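Local coordinates for fatty acid metabolism regulator protein (PDB 1VI0), which represses transcription of genes for fatty acid transport and beta-oxidation as a DNA-binding homodimer whose DNA binding is inhibited by long-chain fatty acyl-CoA, at residues 14-19 / 35-40; 29-34 / 44-49; 76-81 / 85-90; 105-110 / 168-173; 166-169 / 175-178. All blocks are in the same frame, centred on the assembly; numbering follows the deposited sequence.

Contacts 1 and 2 both use helix 31-38 in the DNA-binding domain and touch each other; contact 2 is the buried one, made of branched aliphatic side chains and a tyrosine, whereas contact 1 is only partly buried and ends in a crowd of polar atoms. Contacts 3, 4 and 5 belong to the ligand-binding part. Contact 3 turns a loop into helix 81-97, on the other side of the chain's centre from contacts 1 and 2. Contacts 4 and 5 share the end of helix 151-171 and lie near the second subunit: contact 4 is buried and purely apolar across its segments, while contact 5 surrounds a tryptophan with a ring, a leucine and a carbonyl.

Contact 1. Residues 14-19 / 35-40; sequences IDAAVE and AKQAGV
Gln37 reaches across to helix 9-24 with its whole side chain, first over Ala16 and then to Glu19. Its CB stays at the edge of contact, 4.1 Å from Ala16 CB. The next atom does more: with CG anti to the backbone N (chi1 173°), Gln37 CG comes to 3.5 Å from Ala16 CB, which points at helix 31-38. The chain then bends at chi2 and lifts the amide off the methyl group toward the carboxylate of Glu19, whose own side chain crosses it at about a right angle. Gln37 CD lies 3.2 Å from Glu19 OE2. At the tip, Gln37 NE2 is 3.0 Å from Glu19 OE2, but the angle is too poor for a hydrogen bond, and Gln37 OE1 is 3.0 Å from Glu19 OE1; two acceptors this close leave the orientation of the exposed amide doubtful. The amide and carboxylate planes are 59° apart, so the two groups do not pair flat. Beside this, Ala38 CB meets Ala16 CB at 3.6 Å, and the small residues let the two helices come close: Ala16 CA and Ala38 CA are 5.2 Å apart. Helix 31-38 stops just beyond, at a Schellman motif with Gly39 in positive phi. Ala17 rests on Leu59, so helix 9-24 lies between helix 31-38 of the predicted helix-turn-helix and helix 52-75. The alanine contact is therefore the apolar part of the joint; the Glu19 carboxylate, with Glu23 also close, is likely to be somewhat easier to protonate than an isolated one.

Contact 2. Residues 29-34 / 44-49; sequences SQVSKI and TIYLYF
Val31 puts its two methyl groups to different uses against helix 42-48. Its CG1, anti to the backbone N (chi1 178°), meets Ile45 CG2 at 3.7 Å, while CG2 lies 3.5 Å from Tyr46 OH. The valine and isoleucine side chains lie flank against flank and run antiparallel. The tyrosine ring comes in at a slant, with CZ 3.8 Å from Val31 CG1. One helical turn further on, Ile34 adds a looser touch, its CG2 lying 4.5 Å from Ile45 CD1. With an alanine at Val31, both methyl groups would be gone, and Ile45 and the hydroxyl end of Tyr46 would probably lose their main support on helix 31-38. In the next shell, Gln30 occupies the N-cap position of that helix, and its OE1 makes a weak hydrogen bond with Val31 N; its backbone O also takes the N-H of Ile34. On the far helix, Ile45 O accepts from both Tyr48 N and Phe49 N. Ile45 is also backed by Ile13 of helix 9-24 and Ile55 of helix 52-75, which puts its pairing with Val31 in the core of the small N-terminal domain, while the exposed Tyr46 ring closes the contact at the surface. Helices 31-38 and 42-48, joined by a short turn and packed through such apolar side chains, form the predicted helix-turn-helix of a TetR-type repressor.

Contact 3. Residues 76-81 / 85-90; sequences KEKATA and LALVIS
Ala81 O accepts the N-H of Leu85 at 2.9 Å, with an N-H...O angle of 162°, an i to i+4 bond within the first turn of helix 81-97. The same bonding continues from Leu85 O to Ile89 N. On the loop side, Lys78 lays its aliphatic chain against Leu87, crossing it at about a right angle. The lysine bends at chi2 (-52°) and is then extended, which carries its CE to 3.3 Å from Leu87 CD2, tighter than usual for two carbons, while Lys78 CG stands 4.0 Å from the same methyl group. Leu87 has its CG anti to the backbone N and sends that branch out toward the loop; helix 52-75 is beside it too, through Asp74. Between Lys78 and Ala81 the chain enters the helix. Thr80 is the N-cap, its side chain capping a backbone N of the first turn, and its own N is bonded to Glu83 OE1, a reciprocal pattern consistent with a capping box. Ala81 N is taken by Glu144 OE1, and Lys78 O by Lys84 NZ, so several polar atoms at the entry to the helix have partners. On the inner side of helix 81-97, Ala81 and Leu85 face Ile135 of helix 115-141. Leu85 has two conformers; the one given here also packs on Leu186 of helix 182-191 and on Ile193 of the second subunit.

Contact 4. Residues 105-110 / 168-173; sequences VTQLEL and TWVMND
Gln107 and Leu108, the two residues that meet Val170, sit in a widened turn of pi type, where Leu110 N bonds to Val105 O at 2.8 Å, five residues back, instead of the usual four. From this wide turn both side chains set out toward the end of helix 151-171. Gln107 uses its aliphatic part: CG lies 3.7 Å from Val170 CG2 and CB 4.1 Å from it. Leu108 CD2 comes to 4.3 Å from Val170 CG1, so each methyl group of the valine serves one neighbour. The valine has CG1 anti to its backbone N (chi1 162°), which splays the two branches toward these partners. Past the valine, Gln107 bends at chi2 and turns its amide back along helix 151-171, where NE2 is held by Asp163 OD1 and Thr167 OG1. Thr106, next to it, belongs to the pocket of the bound dodecyl-CoA, and the Gln107 side chain is about 5 Å from that ligand. Helix 151-171 ends just after the contact in a Schellman motif with Asp173 in positive phi, and Asn172 folds back so that its ND2 meets Thr168 O at 2.8 Å, from above the carbonyl plane. Leu108 also packs on Arg118 of the second subunit. The chemistry is divided along one side chain: the carbons of Gln107 fill the apolar contact while its buried amide is fixed by hydrogen bonds, which probably links the position of this turn near the ligand to helix 151-171.

Contact 5. Residues 166-169 / 175-178; sequences VTTW and KYDL
Trp169 is the bump of this contact, and Tyr176 and Leu178 form the hollow around its indole. With its CG anti to the backbone N, the indole leans toward the loop. Leu178 covers one face: its CB stands 3.8 Å from the centroid of the five-membered ring, almost on the normal, a CH-pi contact, and its CD2 lies over the rim of the six-membered ring, 3.8 Å from Trp169 CE3. Leu178 CD2 also reaches Val166 CG2 at 4.1 Å, so the same methyl group fits between valine and indole. Tyr176 presents a ring face to the indole edge, a T-shaped pair with centroids 5.1 Å apart and planes at 71°; Trp169 CD1 is the atom that leans over it. The tyrosine can do this because its CG sits between the backbone N and the carbonyl carbon (chi1 58°), the crowded position, which folds the ring back on the helix until its OH is 3.5 Å from Thr168 CG2. At the indole edge, NE1 gives Tyr176 O a weak hydrogen bond of 2.9 Å, bent to 128°. Were an alanine to stand at Trp169, Leu178 would probably lose the surface it lies on, Tyr176 its edge-on partner and its carbonyl the N-H. Helix 81-97 covers the buried side, with Phe93 against both Leu178 and Val166. Shape and dispersion do most of the work in folding the loop after helix 151-171 back on its last turns, and the single bent N-H...O bond adds direction more than strength.

Contact 1. Residues 14-19 / 35-40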
# COMPACT_ATOMS: atom_id res chain seq x y z
N ILE A 14 -2.24 -7.11 23.99
CA ILE A 14 -2.22 -6.40 22.68
C ILE A 14 -1.00 -5.49 22.56
O ILE A 14 -0.31 -5.44 21.55
CB ILE A 14 -3.50 -5.58 22.51
CG1 ILE A 14 -4.72 -6.49 22.40
CG2 ILE A 14 -3.38 -4.69 21.27
CD1 ILE A 14 -4.78 -7.34 21.16
N ASP A 15 -0.63 -4.79 23.64
CA ASP A 15 0.51 -3.88 23.61
C ASP A 15 1.82 -4.60 23.49
O ASP A 15 2.75 -4.21 22.76
CB ASP A 15 0.45 -2.99 24.86
CG ASP A 15 -0.52 -1.85 24.75
OD1 ASP A 15 -1.26 -1.70 23.77
OD2 ASP A 15 -0.57 -1.04 25.73
N ALA A 16 1.93 -5.77 24.16
CA ALA A 16 3.15 -6.56 24.03
C ALA A 16 3.23 -7.13 22.62
O ALA A 16 4.29 -7.18 22.01
CB ALA A 16 3.16 -7.67 25.06
N ALA A 17 2.08 -7.52 22.06
CA ALA A 17 2.04 -8.04 20.69
C ALA A 17 2.57 -7.00 19.71
O ALA A 17 3.37 -7.35 18.85
CB ALA A 17 0.64 -8.43 20.30
N VAL A 18 2.16 -5.73 19.89
CA VAL A 18 2.68 -4.71 18.96
C VAL A 18 4.19 -4.69 18.94
O VAL A 18 4.84 -4.63 17.92
CB VAL A 18 2.12 -3.32 19.32
CG1 VAL A 18 2.82 -2.25 18.47
CG2 VAL A 18 0.64 -3.27 19.06
N GLU A 19 4.78 -4.70 20.14
CA GLU A 19 6.21 -4.67 20.31
C GLU A 19 6.92 -5.84 19.70
O GLU A 19 7.86 -5.70 18.91
CB GLU A 19 6.51 -4.60 21.81
CG GLU A 19 7.95 -4.09 22.00
CD GLU A 19 8.78 -5.07 22.79
OE1 GLU A 19 8.89 -6.26 22.37
OE2 GLU A 19 9.32 -4.65 23.84
N ALA A 35 3.76 -13.77 25.30
CA ALA A 35 3.53 -14.03 26.72
C ALA A 35 4.71 -13.55 27.57
O ALA A 35 4.52 -12.79 28.52
CB ALA A 35 3.31 -15.53 26.93
N LYS A 36 5.92 -13.91 27.17
CA LYS A 36 7.14 -13.47 27.86
C LYS A 36 7.20 -11.96 27.88
O LYS A 36 7.24 -11.34 28.95
CB LYS A 36 8.36 -14.04 27.13
N GLN A 37 7.05 -11.34 26.70
CA GLN A 37 7.01 -9.89 26.63
C GLN A 37 5.95 -9.29 27.52
O GLN A 37 6.21 -8.26 28.18
CB GLN A 37 6.83 -9.42 25.17
CG GLN A 37 6.61 -7.91 25.07
CD GLN A 37 7.89 -7.14 25.36
OE1 GLN A 37 8.98 -7.61 25.02
NE2 GLN A 37 7.75 -5.97 25.97
N ALA A 38 4.74 -9.84 27.63
CA ALA A 38 3.73 -9.24 28.47
C ALA A 38 3.88 -9.66 29.95
O ALA A 38 3.09 -9.18 30.77
CB ALA A 38 2.31 -9.51 28.01
N GLY A 39 4.71 -10.63 30.24
CA GLY A 39 4.93 -11.06 31.62
C GLY A 39 3.87 -12.00 32.16
O GLY A 39 3.71 -12.12 33.39
N VAL A 40 3.10 -12.62 31.30
CA VAL A 40 2.02 -13.54 31.66
C VAL A 40 2.37 -14.94 31.16
O VAL A 40 3.43 -15.15 30.54
CB VAL A 40 0.70 -13.10 31.02
CG1 VAL A 40 0.29 -11.70 31.48
CG2 VAL A 40 0.82 -13.14 29.49

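Contact 2. Residues 29-34 / 44-49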
# COMPACT_ATOMS: atom_id res chain seq x y z
N SER A 29 6.71 -14.06 15.61
CA SER A 29 6.05 -13.63 16.80
C SER A 29 5.09 -14.66 17.39
O SER A 29 3.86 -14.46 17.48
CB SER A 29 5.24 -12.33 16.49
OG SER A 29 6.12 -11.34 15.99
N GLN A 30 5.63 -15.76 17.93
CA GLN A 30 4.78 -16.77 18.52
C GLN A 30 4.22 -16.37 19.88
O GLN A 30 4.78 -15.58 20.62
CB GLN A 30 5.52 -18.13 18.63
CG GLN A 30 4.53 -19.29 18.86
CD GLN A 30 3.41 -19.28 17.83
OE1 GLN A 30 2.22 -19.35 18.16
NE2 GLN A 30 3.81 -19.18 16.56
N VAL A 31 3.11 -17.00 20.24
CA VAL A 31 2.44 -16.78 21.51
C VAL A 31 3.38 -16.79 22.69
O VAL A 31 3.39 -15.87 23.53
CB VAL A 31 1.30 -17.82 21.66
CG1 VAL A 31 0.57 -17.69 22.99
CG2 VAL A 31 0.30 -17.62 20.51
N SER A 32 4.31 -17.75 22.78
CA SER A 32 5.25 -17.80 23.88
C SER A 32 6.07 -16.52 23.99
O SER A 32 6.28 -16.04 25.10
CB SER A 32 6.19 -19.01 23.75
OG SER A 32 7.10 -18.81 22.66
N LYS A 33 6.53 -15.97 22.87
CA LYS A 33 7.33 -14.74 22.88
C LYS A 33 6.51 -13.56 23.37
O LYS A 33 6.98 -12.72 24.15
CB LYS A 33 7.90 -14.48 21.48
CG LYS A 33 8.67 -15.66 20.89
CD LYS A 33 9.38 -15.30 19.60
CE LYS A 33 9.86 -16.57 18.88
NZ LYS A 33 10.56 -17.48 19.84
N ILE A 34 5.24 -13.50 22.95
CA ILE A 34 4.33 -12.43 23.37
C ILE A 34 4.04 -12.53 24.85
O ILE A 34 4.07 -11.54 25.59
CB ILE A 34 3.03 -12.47 22.53
CG1 ILE A 34 3.37 -12.31 21.05
CG2 ILE A 34 2.04 -11.43 23.02
CD1 ILE A 34 2.23 -12.42 20.09
N THR A 44 -2.56 -17.71 29.65
CA THR A 44 -3.35 -16.48 29.80
C THR A 44 -3.56 -15.79 28.45
O THR A 44 -4.62 -15.16 28.28
CB THR A 44 -2.72 -15.48 30.78
OG1 THR A 44 -2.58 -16.12 32.07
CG2 THR A 44 -3.63 -14.26 30.96
N ILE A 45 -2.70 -16.02 27.49
CA ILE A 45 -2.90 -15.46 26.13
C ILE A 45 -4.13 -16.10 25.51
O ILE A 45 -5.06 -15.48 25.02
CB ILE A 45 -1.70 -15.73 25.22
CG1 ILE A 45 -0.39 -15.20 25.77
CG2 ILE A 45 -1.97 -15.15 23.83
CD1 ILE A 45 -0.41 -13.69 25.97
N TYR A 46 -4.17 -17.45 25.59
CA TYR A 46 -5.26 -18.23 25.06
C TYR A 46 -6.58 -18.01 25.75
O TYR A 46 -7.67 -18.10 25.19
CB TYR A 46 -4.90 -19.73 25.05
CG TYR A 46 -3.82 -20.02 24.04
CD1 TYR A 46 -4.01 -19.73 22.70
CD2 TYR A 46 -2.61 -20.57 24.47
CE1 TYR A 46 -2.99 -20.00 21.79
CE2 TYR A 46 -1.60 -20.83 23.57
CZ TYR A 46 -1.81 -20.55 22.23
OH TYR A 46 -0.83 -20.86 21.34
N LEU A 47 -6.53 -17.58 27.02
CA LEU A 47 -7.79 -17.23 27.70
C LEU A 47 -8.46 -16.09 26.95
O LEU A 47 -9.68 -16.01 26.90
CB LEU A 47 -7.45 -16.86 29.13
CG LEU A 47 -8.50 -16.69 30.20
CD1 LEU A 47 -8.89 -15.23 30.33
CD2 LEU A 47 -9.73 -17.56 30.02
N TYR A 48 -7.70 -15.25 26.23
CA TYR A 48 -8.32 -14.14 25.51
C TYR A 48 -8.31 -14.27 24.02
O TYR A 48 -9.15 -13.59 23.35
CB TYR A 48 -7.57 -12.83 25.91
CG TYR A 48 -7.81 -12.48 27.38
CD1 TYR A 48 -9.04 -11.96 27.75
CD2 TYR A 48 -6.83 -12.62 28.33
CE1 TYR A 48 -9.29 -11.60 29.07
CE2 TYR A 48 -7.07 -12.27 29.65
CZ TYR A 48 -8.28 -11.76 30.01
OH TYR A 48 -8.57 -11.40 31.32
N PHE A 49 -7.38 -15.01 23.43
CA PHE A 49 -7.23 -15.14 21.99
C PHE A 49 -7.18 -16.59 21.50
O PHE A 49 -6.60 -17.44 22.19
CB PHE A 49 -5.95 -14.44 21.50
CG PHE A 49 -5.91 -12.99 21.91
CD1 PHE A 49 -6.61 -12.05 21.16
CD2 PHE A 49 -5.27 -12.61 23.07
CE1 PHE A 49 -6.61 -10.71 21.53
CE2 PHE A 49 -5.27 -11.27 23.44
CZ PHE A 49 -5.95 -10.34 22.70

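Contact 3. Residues 76-81 / 85-90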
# COMPACT_ATOMS: atom_id res chain seq x y z
N LYS A 76 -17.11 16.18 13.68
CA LYS A 76 -18.44 16.84 13.66
C LYS A 76 -18.26 18.33 13.89
O LYS A 76 -19.02 19.18 13.43
CB LYS A 76 -19.35 16.20 14.71
CG LYS A 76 -18.89 16.42 16.14
N GLU A 77 -17.15 18.71 14.53
CA GLU A 77 -16.86 20.13 14.74
C GLU A 77 -16.66 20.86 13.42
O GLU A 77 -17.24 21.92 13.17
CB GLU A 77 -15.63 20.29 15.64
CG GLU A 77 -15.77 19.55 16.97
CD GLU A 77 -14.82 20.06 18.04
OE1 GLU A 77 -13.66 19.59 18.09
OE2 GLU A 77 -15.23 20.92 18.85
N LYS A 78 -15.92 20.25 12.52
CA LYS A 78 -15.56 20.77 11.22
C LYS A 78 -16.72 21.01 10.29
O LYS A 78 -17.70 20.27 10.28
CB LYS A 78 -14.54 19.78 10.57
CG LYS A 78 -13.44 19.38 11.54
CD LYS A 78 -12.80 20.61 12.15
CE LYS A 78 -11.61 20.29 13.02
NZ LYS A 78 -11.16 21.51 13.79
N ALA A 79 -16.66 22.10 9.50
CA ALA A 79 -17.72 22.36 8.58
C ALA A 79 -17.52 21.66 7.23
O ALA A 79 -18.29 20.79 6.84
CB ALA A 79 -17.88 23.86 8.31
N THR A 80 -16.40 21.98 6.57
CA THR A 80 -16.20 21.57 5.20
C THR A 80 -15.52 20.22 5.05
O THR A 80 -14.88 19.71 5.96
CB THR A 80 -15.39 22.66 4.42
OG1 THR A 80 -14.05 22.59 4.93
CG2 THR A 80 -15.95 24.05 4.75
N ALA A 81 -15.66 19.66 3.86
CA ALA A 81 -15.00 18.38 3.56
C ALA A 81 -13.48 18.56 3.70
O ALA A 81 -12.83 17.69 4.27
CB ALA A 81 -15.39 17.95 2.17
N LEU A 85 -11.02 16.41 6.17
CA LEU A 85 -9.87 15.63 5.67
C LEU A 85 -8.59 16.10 6.31
O LEU A 85 -7.74 15.30 6.67
CB LEU A 85 -9.84 15.84 4.14
CG LEU A 85 -10.95 15.07 3.40
CD1 LEU A 85 -10.76 15.29 1.89
CD2 LEU A 85 -10.77 13.58 3.71
N ALA A 86 -8.53 17.44 6.56
CA ALA A 86 -7.34 17.92 7.28
C ALA A 86 -7.17 17.24 8.63
O ALA A 86 -6.02 16.84 8.99
CB ALA A 86 -7.42 19.43 7.42
N LEU A 87 -8.22 17.03 9.33
CA LEU A 87 -8.24 16.37 10.63
C LEU A 87 -7.87 14.90 10.48
O LEU A 87 -6.99 14.40 11.23
CB LEU A 87 -9.57 16.59 11.32
CG LEU A 87 -9.50 16.47 12.87
CD1 LEU A 87 -8.24 17.16 13.39
CD2 LEU A 87 -10.73 17.15 13.44
N VAL A 88 -8.50 14.23 9.52
CA VAL A 88 -8.16 12.84 9.27
C VAL A 88 -6.67 12.69 8.99
O VAL A 88 -6.07 11.81 9.62
CB VAL A 88 -8.94 12.26 8.04
CG1 VAL A 88 -8.43 10.89 7.76
CG2 VAL A 88 -10.43 12.21 8.44
N ILE A 89 -6.11 13.46 8.09
CA ILE A 89 -4.68 13.31 7.77
C ILE A 89 -3.79 13.54 8.99
O ILE A 89 -2.88 12.79 9.31
CB ILE A 89 -4.27 14.17 6.58
CG1 ILE A 89 -5.18 13.85 5.34
CG2 ILE A 89 -2.82 14.05 6.24
CD1 ILE A 89 -5.05 14.85 4.25
N SER A 90 -4.05 14.68 9.65
CA SER A 90 -3.18 15.00 10.81
C SER A 90 -3.34 13.99 11.93
O SER A 90 -2.33 13.57 12.51
CB SER A 90 -3.47 16.43 11.23
OG SER A 90 -4.71 16.57 11.84

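Contact 4. Residues 105-110 / 168-173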
# COMPACT_ATOMS: atom_id res chain seq x y z
N VAL A 105 4.03 -2.10 12.52
CA VAL A 105 2.93 -3.09 12.44
C VAL A 105 1.96 -2.73 11.33
O VAL A 105 1.73 -3.55 10.43
CB VAL A 105 2.26 -3.30 13.78
CG1 VAL A 105 0.93 -4.10 13.63
CG2 VAL A 105 3.15 -4.02 14.80
N THR A 106 1.48 -1.47 11.25
CA THR A 106 0.51 -1.05 10.28
C THR A 106 1.06 -1.02 8.87
O THR A 106 0.33 -1.40 7.95
CB THR A 106 -0.19 0.28 10.62
OG1 THR A 106 0.82 1.32 10.60
CG2 THR A 106 -0.84 0.26 12.01
N GLN A 107 2.31 -0.59 8.65
CA GLN A 107 2.86 -0.45 7.33
C GLN A 107 3.52 -1.69 6.76
O GLN A 107 3.63 -1.83 5.52
CB GLN A 107 3.84 0.72 7.27
CG GLN A 107 3.20 2.02 7.71
CD GLN A 107 1.84 2.31 7.16
OE1 GLN A 107 0.85 2.24 7.89
NE2 GLN A 107 1.69 2.68 5.90
N LEU A 108 3.92 -2.59 7.66
CA LEU A 108 4.60 -3.79 7.25
C LEU A 108 3.93 -5.06 7.75
O LEU A 108 3.47 -5.86 6.89
CB LEU A 108 6.06 -3.79 7.76
CG LEU A 108 7.18 -3.37 6.84
CD1 LEU A 108 6.77 -2.61 5.61
CD2 LEU A 108 8.25 -2.56 7.64
N GLU A 109 3.81 -5.24 9.05
CA GLU A 109 3.33 -6.52 9.60
C GLU A 109 1.91 -6.91 9.36
O GLU A 109 1.57 -8.10 9.28
CB GLU A 109 3.74 -6.63 11.08
CG GLU A 109 5.25 -6.43 11.26
CD GLU A 109 6.09 -7.44 10.53
OE1 GLU A 109 5.60 -8.57 10.20
OE2 GLU A 109 7.25 -7.14 10.24
N LEU A 110 0.96 -6.00 9.26
CA LEU A 110 -0.42 -6.31 8.97
C LEU A 110 -0.64 -6.60 7.50
O LEU A 110 -1.76 -7.02 7.14
CB LEU A 110 -1.31 -5.13 9.40
CG LEU A 110 -1.90 -5.20 10.80
CD1 LEU A 110 -2.42 -3.83 11.26
CD2 LEU A 110 -2.97 -6.26 10.91
N THR A 168 6.52 5.55 3.16
CA THR A 168 7.77 6.19 2.75
C THR A 168 8.52 6.63 3.99
O THR A 168 9.72 6.30 4.13
CB THR A 168 7.49 7.29 1.73
OG1 THR A 168 6.99 6.69 0.50
CG2 THR A 168 8.76 8.06 1.41
N TRP A 169 7.84 7.24 4.94
CA TRP A 169 8.47 7.62 6.23
C TRP A 169 8.93 6.43 7.04
O TRP A 169 10.09 6.35 7.52
CB TRP A 169 7.41 8.43 6.95
CG TRP A 169 7.64 8.68 8.37
CD1 TRP A 169 8.43 9.66 8.92
CD2 TRP A 169 7.00 8.05 9.47
NE1 TRP A 169 8.35 9.66 10.26
CE2 TRP A 169 7.43 8.67 10.64
CE3 TRP A 169 6.01 7.01 9.55
CZ2 TRP A 169 7.01 8.29 11.90
CZ3 TRP A 169 5.61 6.65 10.79
CH2 TRP A 169 6.07 7.27 11.97
N VAL A 170 8.12 5.33 7.04
CA VAL A 170 8.63 4.10 7.72
C VAL A 170 9.84 3.55 7.04
O VAL A 170 10.84 3.13 7.71
CB VAL A 170 7.49 3.07 7.81
CG1 VAL A 170 8.10 1.67 8.08
CG2 VAL A 170 6.47 3.39 8.84
N MSE A 171 9.91 3.57 5.72
CA MSE A 171 11.03 3.10 4.94
C MSE A 171 12.31 3.90 5.19
O MSE A 171 13.41 3.32 5.10
CB MSE A 171 10.71 3.05 3.44
CG MSE A 171 11.22 1.72 2.85
SE MSE A 171 10.02 0.31 3.41
CE MSE A 171 8.92 0.30 1.83
N ASN A 172 12.18 5.15 5.61
CA ASN A 172 13.29 6.00 6.01
C ASN A 172 13.51 6.02 7.49
O ASN A 172 13.81 7.05 8.13
CB ASN A 172 13.05 7.41 5.41
CG ASN A 172 13.27 7.37 3.93
OD1 ASN A 172 14.43 7.44 3.46
ND2 ASN A 172 12.20 7.26 3.14
N ASP A 173 13.13 4.94 8.18
CA ASP A 173 13.30 4.75 9.59
C ASP A 173 12.63 5.75 10.48
O ASP A 173 13.05 6.13 11.56
CB ASP A 173 14.86 4.77 9.85
CG ASP A 173 15.43 3.39 9.47
OD1 ASP A 173 15.96 3.24 8.35
OD2 ASP A 173 15.34 2.49 10.33

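Contact 5. Residues 166-169 / 175-178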
# COMPACT_ATOMS: atom_id res chain seq x y z
N VAL A 166 2.94 7.50 4.79
CA VAL A 166 3.38 6.84 6.01
C VAL A 166 4.41 5.78 5.63
O VAL A 166 5.47 5.65 6.24
CB VAL A 166 2.19 6.25 6.78
CG1 VAL A 166 2.77 5.61 8.07
CG2 VAL A 166 1.22 7.36 7.22
N THR A 167 4.14 4.95 4.65
CA THR A 167 5.11 3.89 4.25
C THR A 167 6.46 4.46 3.86
O THR A 167 7.52 3.97 4.33
CB THR A 167 4.47 3.10 3.09
OG1 THR A 167 3.41 2.31 3.63
CG2 THR A 167 5.51 2.16 2.46
N THR A 168 6.52 5.55 3.16
CA THR A 168 7.77 6.19 2.75
C THR A 168 8.52 6.63 3.99
O THR A 168 9.72 6.30 4.13
CB THR A 168 7.49 7.29 1.73
OG1 THR A 168 6.99 6.69 0.50
CG2 THR A 168 8.76 8.06 1.41
N TRP A 169 7.84 7.24 4.94
CA TRP A 169 8.47 7.62 6.23
C TRP A 169 8.93 6.43 7.04
O TRP A 169 10.09 6.35 7.52
CB TRP A 169 7.41 8.43 6.95
CG TRP A 169 7.64 8.68 8.37
CD1 TRP A 169 8.43 9.66 8.92
CD2 TRP A 169 7.00 8.05 9.47
NE1 TRP A 169 8.35 9.66 10.26
CE2 TRP A 169 7.43 8.67 10.64
CE3 TRP A 169 6.01 7.01 9.55
CZ2 TRP A 169 7.01 8.29 11.90
CZ3 TRP A 169 5.61 6.65 10.79
CH2 TRP A 169 6.07 7.27 11.97
N LYS A 175 12.55 8.86 10.30
CA LYS A 175 13.53 9.88 10.76
C LYS A 175 13.09 11.31 10.55
O LYS A 175 13.70 12.23 11.18
CB LYS A 175 14.85 9.57 10.08
CG LYS A 175 14.97 9.82 8.61
CD LYS A 175 16.42 9.54 8.14
CE LYS A 175 16.49 9.14 6.68
NZ LYS A 175 17.94 9.11 6.22
N TYR A 176 12.07 11.60 9.76
CA TYR A 176 11.62 13.00 9.54
C TYR A 176 10.25 13.24 10.12
O TYR A 176 9.55 12.30 10.52
CB TYR A 176 11.80 13.41 8.10
CG TYR A 176 11.07 12.50 7.11
CD1 TYR A 176 9.70 12.68 6.89
CD2 TYR A 176 11.76 11.55 6.40
CE1 TYR A 176 9.07 11.89 5.91
CE2 TYR A 176 11.12 10.76 5.44
CZ TYR A 176 9.77 10.94 5.20
OH TYR A 176 9.18 10.13 4.24
N ASP A 177 9.83 14.49 10.25
CA ASP A 177 8.61 14.90 10.88
C ASP A 177 7.37 14.68 10.00
O ASP A 177 6.80 15.59 9.39
CB ASP A 177 8.71 16.41 11.24
CG ASP A 177 7.63 16.86 12.14
OD1 ASP A 177 6.56 16.22 12.34
OD2 ASP A 177 7.76 18.03 12.65
N LEU A 178 6.86 13.43 10.05
CA LEU A 178 5.66 13.11 9.25
C LEU A 178 4.52 14.09 9.44
O LEU A 178 3.87 14.52 8.49
CB LEU A 178 5.21 11.67 9.69
CG LEU A 178 3.93 11.18 8.98
CD1 LEU A 178 4.17 11.04 7.52
CD2 LEU A 178 3.52 9.84 9.62